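Local structure of signal recognition particle subunit SRP68 (Chaetomium thermophilum, 4P3G) at residues 153-156 / 162-165; 146-151 / 168-173. The protein binds the RNA of the signal recognition particle through this domain and probably helps target secretory and membrane proteins to the endoplasmic reticulum. All blocks are in the same frame, centred on the assembly; numbering follows the deposited sequence.

Interaction 1 (153-156 / 162-165); sequences ALFE and ACLK
The sulfur of C163 lies at the edge of the F155 ring. SG of C163 is 5.3 Å from the centroid of the F155 ring and almost in the ring plane, 85° off the normal. This is a Cys sulfur-aromatic contact. F155 turns CG anti to its backbone N (chi1 -178°), which brings the near edge of the ring to the sulfur: SG of C163 is 4.0 Å from CD2 of F155 and 3.9 Å from CB of F155. The rest of the ring leads away and meets W160 edge-to-face. The segments belong to helices 136-156 and 160-181, which a short turn joins into a helical hairpin of the TPR-like RNA-binding domain. L154 carries the apolar side of the contact. CB of L154 packs on CB of C163 at 3.5 Å. Its CG lies beside the backbone N (chi1 -64°), and CD1 of L154 reaches the next helix, 3.7 Å from CB of A162 and 3.6 Å from C of A162. CD2 comes less near. C163 also packs on A201 of helix 186-205. E156 OE2 lies in plane at another part of the F155 edge and forms a salt bridge with K91.

Interaction 2 (146-151 / 168-173); sequences AALLRG and AICRII. With PO4 (phosphate ion), chain E.
Two antiparallel helices of the all-helical RNA-binding domain meet here, halfway along a helical hairpin. The segments 146-151 and 168-173 approach to 8.2 Å between axes, with their directions 144° apart. A147 is central. CA of A147 lies 5.3 Å from CA of C170. CB of A147 lies alongside CB of C170 at 3.5 Å. The same methyl faces I169, with CB of A147 to CB of I169 at 4.1 Å, and the CG2 branch of I169 lies equally near. The longer CG1 arm of I169 leads away from 146-151. I169 also packs on I172 of the third subunit. The SG of C170 sits between its own backbone N and carbonyl carbon (chi1 76°). There SG of C170 lies against the backbone of L148, 4.0 Å from CA of L148, and CD1 of L148 is only slightly farther. I194 of helix 186-205 covers both L148 and C170.

R150 makes no contact with 168-173. The bends at chi2 and chi3 carry its guanidinium away from that helix to a phosphate ion, probably from the crystallisation liquor. NH1 of R150 donates to O1 of the phosphate at 3.2 Å (N-H...O 158°), and O1 lies in the guanidinium plane at its edge. NH2 of R150 is 2.7 Å from O2 of the phosphate, but that bond is weak and O2 stands obliquely to the plane. NE forms a salt bridge with E121, which would help fix the turn of the group. With a leucine here, E121 would probably be left without this mate, and the phosphate without these donors. Small residues at the crossing, as at A147 and C170, with larger ones at its margins, are consistent with the close antiparallel helix pairs of a TPR-like fold.

Overall arrangement
Interactions 1 and 2 are two levels of one hairpin of helices 136-156 and 160-181. Interaction 1 lies next to the turn and interaction 2 farther from it, with centres about 10 Å apart. They touch: CB of C163 packs 3.9 Å from the carbonyl O of G151. A cysteine of helix 160-181 takes part in each, C163 near the turn and C170 farther from it. Interaction 1 is partly buried; interaction 2 is buried and nearer the chain centre, about 8 Å away against about 12 Å. Helix 186-205 packs on both. The second subunit packs on helix 160-181 in both, at L164, K165, A168 and R171. R150 holds the phosphate beside the helix packing, not within it.

Interaction 1 (153-156 / 162-165)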
ATOM      1  N   ALA A 153     -10.753  -4.806  21.941  1.00 63.86           N
ATOM      2  CA  ALA A 153     -10.065  -5.186  23.150  1.00 62.84           C
ATOM      3  C   ALA A 153      -8.548  -5.071  22.987  1.00 69.78           C
ATOM      4  O   ALA A 153      -7.899  -4.426  23.805  1.00 74.28           O
ATOM      5  CB  ALA A 153     -10.476  -6.585  23.569  1.00 59.64           C
ATOM      6  N   LEU A 154      -7.987  -5.646  21.920  1.00 73.27           N
ATOM      7  CA  LEU A 154      -6.528  -5.629  21.728  1.00 68.89           C
ATOM      8  C   LEU A 154      -6.017  -4.226  21.394  1.00 66.23           C
ATOM      9  O   LEU A 154      -4.898  -3.841  21.759  1.00 72.74           O
ATOM     10  CB  LEU A 154      -6.116  -6.613  20.649  1.00 65.07           C
ATOM     11  CG  LEU A 154      -6.378  -8.090  20.941  1.00 56.23           C
ATOM     12  CD1 LEU A 154      -6.412  -8.870  19.627  1.00 49.66           C
ATOM     13  CD2 LEU A 154      -5.340  -8.649  21.918  1.00 51.03           C
ATOM     14  N   PHE A 155      -6.850  -3.456  20.716  1.00 53.98           N
ATOM     15  CA  PHE A 155      -6.516  -2.064  20.441  1.00 57.69           C
ATOM     16  C   PHE A 155      -6.343  -1.257  21.758  1.00 77.89           C
ATOM     17  O   PHE A 155      -5.421  -0.442  21.874  1.00 78.51           O
ATOM     18  CB  PHE A 155      -7.614  -1.464  19.579  1.00 53.51           C
ATOM     19  CG  PHE A 155      -7.380  -0.054  19.185  1.00 59.52           C
ATOM     20  CD1 PHE A 155      -7.762   0.985  20.043  1.00 60.63           C
ATOM     21  CD2 PHE A 155      -6.840   0.261  17.942  1.00 61.67           C
ATOM     22  CE1 PHE A 155      -7.565   2.321  19.687  1.00 61.56           C
ATOM     23  CE2 PHE A 155      -6.643   1.597  17.560  1.00 61.40           C
ATOM     24  CZ  PHE A 155      -7.003   2.629  18.437  1.00 66.38           C
ATOM     25  N   GLU A 156      -7.222  -1.485  22.740  1.00 71.68           N
ATOM     26  CA  GLU A 156      -7.133  -0.806  24.029  1.00 68.71           C
ATOM     27  C   GLU A 156      -5.931  -1.286  24.856  1.00 68.47           C
ATOM     28  O   GLU A 156      -5.340  -0.529  25.636  1.00 69.89           O
ATOM     29  CB  GLU A 156      -8.420  -1.004  24.812  1.00 75.39           C
ATOM     30  CG  GLU A 156      -9.587  -0.195  24.267  1.00 85.33           C
ATOM     31  CD  GLU A 156      -9.311   1.290  24.212  1.00 92.42           C
ATOM     32  OE1 GLU A 156      -8.798   1.824  25.222  1.00101.18           O
ATOM     33  OE2 GLU A 156      -9.609   1.918  23.163  1.00 85.80           O
ATOM     34  N   ALA A 162      -1.827  -7.934  16.974  1.00 69.72           N
ATOM     35  CA  ALA A 162      -2.906  -8.892  17.184  1.00 69.90           C
ATOM     36  C   ALA A 162      -4.240  -8.271  16.840  1.00 68.70           C
ATOM     37  O   ALA A 162      -5.117  -8.920  16.282  1.00 78.51           O
ATOM     38  CB  ALA A 162      -2.908  -9.359  18.618  1.00 75.39           C
ATOM     39  N   CYS A 163      -4.372  -7.002  17.184  1.00 65.43           N
ATOM     40  CA  CYS A 163      -5.595  -6.245  16.976  1.00 68.45           C
ATOM     41  C   CYS A 163      -5.880  -6.118  15.477  1.00 74.75           C
ATOM     42  O   CYS A 163      -7.043  -6.108  15.033  1.00 74.44           O
ATOM     43  CB  CYS A 163      -5.473  -4.880  17.673  1.00 65.17           C
ATOM     44  SG  CYS A 163      -5.866  -3.418  16.688  1.00 80.71           S
ATOM     45  N   LEU A 164      -4.801  -5.981  14.707  1.00 73.75           N
ATOM     46  CA  LEU A 164      -4.901  -5.866  13.266  1.00 63.23           C
ATOM     47  C   LEU A 164      -5.404  -7.166  12.688  1.00 60.50           C
ATOM     48  O   LEU A 164      -6.150  -7.153  11.712  1.00 59.30           O
ATOM     49  CB  LEU A 164      -3.577  -5.462  12.650  1.00 61.23           C
ATOM     50  CG  LEU A 164      -3.317  -3.991  12.869  1.00 60.81           C
ATOM     51  CD1 LEU A 164      -1.959  -3.610  12.306  1.00 62.53           C
ATOM     52  CD2 LEU A 164      -4.403  -3.217  12.195  1.00 61.91           C
ATOM     53  N   LYS A 165      -5.007  -8.285  13.294  1.00 60.79           N
ATOM     54  CA  LYS A 165      -5.512  -9.588  12.841  1.00 65.75           C
ATOM     55  C   LYS A 165      -7.022  -9.648  12.996  1.00 69.14           C
ATOM     56  O   LYS A 165      -7.703 -10.103  12.084  1.00 74.00           O
ATOM     57  CB  LYS A 165      -4.880 -10.769  13.581  1.00 64.25           C
ATOM     58  CG  LYS A 165      -3.395 -10.696  13.688  1.00 71.20           C
ATOM     59  CD  LYS A 165      -2.807 -12.066  13.962  1.00 81.48           C
ATOM     60  CE  LYS A 165      -3.076 -12.518  15.372  1.00 93.09           C
ATOM     61  NZ  LYS A 165      -2.115 -13.586  15.754  1.00103.92           N
TER

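Interaction 2 (146-151 / 168-173)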
ATOM      1  N   ALA A 146     -17.890 -10.555  16.366  1.00 56.63           N
ATOM      2  CA  ALA A 146     -16.956 -11.083  17.339  1.00 54.76           C
ATOM      3  C   ALA A 146     -15.546 -10.560  17.041  1.00 65.89           C
ATOM      4  O   ALA A 146     -14.730 -10.362  17.948  1.00 71.13           O
ATOM      5  CB  ALA A 146     -17.000 -12.584  17.355  1.00 48.46           C
ATOM      6  N   ALA A 147     -15.235 -10.379  15.758  1.00 68.40           N
ATOM      7  CA  ALA A 147     -13.903  -9.931  15.384  1.00 60.10           C
ATOM      8  C   ALA A 147     -13.765  -8.485  15.748  1.00 62.55           C
ATOM      9  O   ALA A 147     -12.702  -8.047  16.167  1.00 67.97           O
ATOM     10  CB  ALA A 147     -13.660 -10.139  13.903  1.00 58.72           C
ATOM     11  N   LEU A 148     -14.885  -7.777  15.659  1.00 66.55           N
ATOM     12  CA  LEU A 148     -14.960  -6.351  15.939  1.00 65.33           C
ATOM     13  C   LEU A 148     -14.680  -6.074  17.417  1.00 68.91           C
ATOM     14  O   LEU A 148     -13.913  -5.158  17.775  1.00 67.27           O
ATOM     15  CB  LEU A 148     -16.353  -5.830  15.585  1.00 63.01           C
ATOM     16  CG  LEU A 148     -16.660  -4.342  15.809  1.00 67.97           C
ATOM     17  CD1 LEU A 148     -16.010  -3.529  14.708  1.00 65.62           C
ATOM     18  CD2 LEU A 148     -18.173  -4.017  15.930  1.00 71.56           C
ATOM     19  N   LEU A 149     -15.334  -6.839  18.281  1.00 65.98           N
ATOM     20  CA  LEU A 149     -15.138  -6.623  19.698  1.00 63.80           C
ATOM     21  C   LEU A 149     -13.726  -7.054  20.077  1.00 65.39           C
ATOM     22  O   LEU A 149     -13.070  -6.394  20.880  1.00 64.45           O
ATOM     23  CB  LEU A 149     -16.178  -7.382  20.531  1.00 64.00           C
ATOM     24  CG  LEU A 149     -17.591  -6.823  20.492  1.00 60.70           C
ATOM     25  CD1 LEU A 149     -18.446  -7.435  21.593  1.00 59.82           C
ATOM     26  CD2 LEU A 149     -17.576  -5.324  20.556  1.00 65.71           C
ATOM     27  N   ARG A 150     -13.259  -8.166  19.507  1.00 63.53           N
ATOM     28  CA  ARG A 150     -11.928  -8.663  19.842  1.00 65.70           C
ATOM     29  C   ARG A 150     -10.877  -7.650  19.373  1.00 66.77           C
ATOM     30  O   ARG A 150      -9.836  -7.479  20.006  1.00 68.13           O
ATOM     31  CB  ARG A 150     -11.682 -10.038  19.241  1.00 65.09           C
ATOM     32  CG  ARG A 150     -10.275 -10.561  19.446  1.00 56.98           C
ATOM     33  CD  ARG A 150      -9.964 -10.709  20.878  1.00 58.83           C
ATOM     34  NE  ARG A 150     -10.820 -11.710  21.501  1.00 67.37           N
ATOM     35  CZ  ARG A 150     -10.849 -11.941  22.813  1.00 74.60           C
ATOM     36  NH1 ARG A 150     -10.056 -11.237  23.616  1.00 76.39           N
ATOM     37  NH2 ARG A 150     -11.655 -12.873  23.320  1.00 74.57           N
ATOM     38  N   GLY A 151     -11.154  -6.994  18.248  1.00 63.87           N
ATOM     39  CA  GLY A 151     -10.292  -5.931  17.770  1.00 61.90           C
ATOM     40  C   GLY A 151     -10.214  -4.756  18.740  1.00 67.11           C
ATOM     41  O   GLY A 151      -9.126  -4.238  19.006  1.00 78.44           O
ATOM     42  N   ALA A 168      -8.851  -7.163  10.568  1.00 64.44           N
ATOM     43  CA  ALA A 168      -8.764  -7.592   9.185  1.00 64.76           C
ATOM     44  C   ALA A 168      -9.893  -8.571   8.916  1.00 67.27           C
ATOM     45  O   ALA A 168     -10.600  -8.429   7.910  1.00 68.16           O
ATOM     46  CB  ALA A 168      -7.415  -8.221   8.890  1.00 66.05           C
ATOM     47  N   ILE A 169     -10.105  -9.526   9.831  1.00 63.91           N
ATOM     48  CA  ILE A 169     -11.185 -10.482   9.632  1.00 61.97           C
ATOM     49  C   ILE A 169     -12.522  -9.730   9.489  1.00 65.22           C
ATOM     50  O   ILE A 169     -13.241  -9.929   8.516  1.00 67.53           O
ATOM     51  CB  ILE A 169     -11.347 -11.487  10.784  1.00 62.72           C
ATOM     52  CG1 ILE A 169     -10.083 -12.290  11.068  1.00 62.70           C
ATOM     53  CG2 ILE A 169     -12.575 -12.346  10.567  1.00 55.49           C
ATOM     54  CD1 ILE A 169      -9.641 -13.052   9.948  1.00 79.10           C
ATOM     55  N   CYS A 170     -12.862  -8.846  10.429  1.00 64.57           N
ATOM     56  CA  CYS A 170     -14.197  -8.255  10.342  1.00 71.55           C
ATOM     57  C   CYS A 170     -14.369  -7.275   9.185  1.00 70.18           C
ATOM     58  O   CYS A 170     -15.450  -7.179   8.594  1.00 75.51           O
ATOM     59  CB  CYS A 170     -14.672  -7.606  11.653  1.00 76.77           C
ATOM     60  SG  CYS A 170     -13.980  -6.042  12.097  1.00 73.36           S
ATOM     61  N   ARG A 171     -13.311  -6.559   8.851  1.00 64.15           N
ATOM     62  CA  ARG A 171     -13.389  -5.661   7.725  1.00 64.30           C
ATOM     63  C   ARG A 171     -13.665  -6.408   6.420  1.00 67.75           C
ATOM     64  O   ARG A 171     -14.478  -5.970   5.587  1.00 65.35           O
ATOM     65  CB  ARG A 171     -12.093  -4.884   7.568  1.00 62.99           C
ATOM     66  CG  ARG A 171     -12.091  -4.058   6.302  1.00 59.53           C
ATOM     67  CD  ARG A 171     -10.981  -3.101   6.346  1.00 59.13           C
ATOM     68  NE  ARG A 171     -11.271  -1.928   5.553  1.00 68.26           N
ATOM     69  CZ  ARG A 171     -10.851  -1.758   4.309  1.00 69.74           C
ATOM     70  NH1 ARG A 171     -10.149  -2.715   3.717  1.00 67.60           N
ATOM     71  NH2 ARG A 171     -11.145  -0.645   3.665  1.00 70.74           N
ATOM     72  N   ILE A 172     -13.000  -7.550   6.256  1.00 63.54           N
ATOM     73  CA  ILE A 172     -13.166  -8.314   5.029  1.00 64.77           C
ATOM     74  C   ILE A 172     -14.608  -8.788   4.920  1.00 65.01           C
ATOM     75  O   ILE A 172     -15.266  -8.552   3.913  1.00 64.52           O
ATOM     76  CB  ILE A 172     -12.174  -9.481   4.985  1.00 60.61           C
ATOM     77  CG1 ILE A 172     -10.756  -8.931   4.761  1.00 60.89           C
ATOM     78  CG2 ILE A 172     -12.551 -10.421   3.896  1.00 57.21           C
ATOM     79  CD1 ILE A 172      -9.666  -9.938   4.994  1.00 62.33           C
ATOM     80  N   ILE A 173     -15.111  -9.390   5.996  1.00 65.37           N
ATOM     81  CA  ILE A 173     -16.478  -9.871   6.051  1.00 65.01           C
ATOM     82  C   ILE A 173     -17.473  -8.727   5.910  1.00 68.33           C
ATOM     83  O   ILE A 173     -18.415  -8.815   5.118  1.00 74.46           O
ATOM     84  CB  ILE A 173     -16.724 -10.623   7.354  1.00 67.60           C
ATOM     85  CG1 ILE A 173     -15.800 -11.848   7.415  1.00 62.57           C
ATOM     86  CG2 ILE A 173     -18.199 -11.031   7.495  1.00 66.87           C
ATOM     87  CD1 ILE A 173     -16.076 -12.758   8.581  1.00 55.76           C
TER
HETATM   88  P   PO4 E 301      -9.748 -13.530  26.355  1.00142.27           P
HETATM   89  O1  PO4 E 301     -10.660 -12.343  26.538  1.00137.60           O
HETATM   90  O2  PO4 E 301     -10.076 -14.229  25.052  1.00142.09           O
HETATM   91  O3  PO4 E 301      -9.925 -14.502  27.499  1.00144.45           O
HETATM   92  O4  PO4 E 301      -8.309 -13.062  26.356  1.00146.55           O